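Local structure of uncharacterized protein PA2723 (6TCB) at residues A[71-74]-A[75-79]. The protein is of unknown function but binds calcium ions. Numbering follows the deposited sequence.
Sequences RATA and RARAR
R75 reaches back along its own helix toward the N-terminal end to lie beside R71, one turn earlier, the two side chains running the same way. Its CG sits anti to the carbonyl carbon (chi1 -61°), and from there the chain is extended to NE, which carries the guanidinium back over the aliphatic part of R71. One face of that group rests on R71 CG, and R75 NH2 comes 3.6 Å from R71 CD. The two guanidinium planes are only 22° apart, and R71 NE lies 3.7 Å from R75 NH2, a proximity of like charges to which R63 of the second subunit adds. R71 NH2 donates to C65 O of that subunit and forms a salt bridge to D68, a calcium-binding residue of this protein, which probably offsets part of the positive charge. The pair illustrates the i to i+4 spacing of an alpha-helix, here helix 67-82, in which R75 N donates to R71 O at 3.2 Å and A78 N to A74 O at 2.9 Å. A74 packs against W25 and L53, joining the helix to the antiparallel sheet. On another flank, T73 CG2 meets R77 CD at 3.8 Å, while R77 N gives T73 O a nearly straight bond (170°). Beyond this methyl contact the R77 guanidinium forms a salt bridge to D57, a hydrogen bond to P91 O and a cation-pi contact with W25.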
loop_
_atom_site.group_PDB
_atom_site.type_symbol
_atom_site.label_atom_id
_atom_site.label_comp_id
_atom_site.label_asym_id
_atom_site.label_seq_id
_atom_site.Cartn_x
_atom_site.Cartn_y
_atom_site.Cartn_z
ATOM N N ARG A 71 -9.348 -2.980 -3.240
ATOM C CA ARG A 71 -9.862 -2.046 -2.240
ATOM C C ARG A 71 -11.327 -2.320 -1.929
ATOM O O ARG A 71 -11.730 -2.312 -0.759
ATOM C CB ARG A 71 -9.651 -0.603 -2.711
ATOM C CG ARG A 71 -10.262 0.419 -1.761
ATOM C CD ARG A 71 -9.842 1.856 -2.058
ATOM N NE ARG A 71 -10.104 2.224 -3.446
ATOM C CZ ARG A 71 -9.769 3.384 -4.005
ATOM N NH1 ARG A 71 -9.150 4.329 -3.309
ATOM N NH2 ARG A 71 -10.048 3.583 -5.283
ATOM N N ALA A 72 -12.144 -2.580 -2.948
ATOM C CA ALA A 72 -13.534 -2.928 -2.676
ATOM C C ALA A 72 -13.615 -4.183 -1.815
ATOM O O ALA A 72 -14.442 -4.270 -0.898
ATOM C CB ALA A 72 -14.305 -3.119 -3.982
ATOM N N THR A 73 -12.756 -5.167 -2.097
ATOM C CA THR A 73 -12.724 -6.395 -1.309
ATOM C C THR A 73 -12.392 -6.091 0.149
ATOM O O THR A 73 -12.988 -6.678 1.063
ATOM C CB THR A 73 -11.722 -7.374 -1.937
ATOM O OG1 THR A 73 -12.086 -7.652 -3.307
ATOM C CG2 THR A 73 -11.670 -8.703 -1.184
ATOM N N ALA A 74 -11.461 -5.159 0.389
ATOM C CA ALA A 74 -11.068 -4.839 1.757
ATOM C C ALA A 74 -12.228 -4.264 2.552
ATOM O O ALA A 74 -12.315 -4.480 3.767
ATOM C CB ALA A 74 -9.905 -3.849 1.739
ATOM N N ARG A 75 -13.117 -3.510 1.899
ATOM C CA ARG A 75 -14.282 -2.970 2.600
ATOM C C ARG A 75 -15.161 -4.098 3.124
ATOM O O ARG A 75 -15.625 -4.066 4.271
ATOM C CB ARG A 75 -15.074 -2.048 1.666
ATOM C CG ARG A 75 -14.277 -0.847 1.184
ATOM C CD ARG A 75 -15.112 0.103 0.345
ATOM N NE ARG A 75 -14.325 1.251 -0.095
ATOM C CZ ARG A 75 -14.016 1.529 -1.360
ATOM N NH1 ARG A 75 -14.424 0.747 -2.357
ATOM N NH2 ARG A 75 -13.299 2.613 -1.626
ATOM N N ALA A 76 -15.379 -5.118 2.305
ATOM C CA ALA A 76 -16.167 -6.263 2.740
ATOM C C ALA A 76 -15.438 -7.075 3.799
ATOM O O ALA A 76 -16.048 -7.519 4.776
ATOM C CB ALA A 76 -16.490 -7.150 1.536
ATOM N N ARG A 77 -14.138 -7.301 3.608
ATOM C CA ARG A 77 -13.338 -7.993 4.609
ATOM C C ARG A 77 -13.440 -7.306 5.964
ATOM O O ARG A 77 -13.522 -7.974 6.999
ATOM C CB ARG A 77 -11.879 -8.027 4.138
ATOM C CG ARG A 77 -11.603 -8.957 2.967
ATOM C CD ARG A 77 -10.230 -8.745 2.383
ATOM N NE ARG A 77 -9.164 -8.906 3.368
ATOM C CZ ARG A 77 -8.590 -10.061 3.687
ATOM N NH1 ARG A 77 -8.990 -11.188 3.119
ATOM N NH2 ARG A 77 -7.610 -10.084 4.579
ATOM N N ALA A 78 -13.432 -5.970 5.980
ATOM C CA ALA A 78 -13.484 -5.265 7.254
ATOM C C ALA A 78 -14.805 -5.523 7.963
ATOM O O ALA A 78 -14.828 -5.767 9.175
ATOM C CB ALA A 78 -13.259 -3.767 7.053
ATOM N N ARG A 79 -15.918 -5.463 7.235
ATOM C CA ARG A 79 -17.205 -5.739 7.865
ATOM C C ARG A 79 -17.250 -7.163 8.405
ATOM O O ARG A 79 -17.785 -7.403 9.497
ATOM C CB ARG A 79 -18.331 -5.502 6.859
ATOM C CG ARG A 79 -18.468 -4.055 6.393
ATOM C CD ARG A 79 -18.556 -3.100 7.575
ATOM N NE ARG A 79 -19.060 -1.783 7.198
ATOM C CZ ARG A 79 -19.195 -0.765 8.043
ATOM N NH1 ARG A 79 -18.856 -0.908 9.318
ATOM N NH2 ARG A 79 -19.665 0.397 7.612
#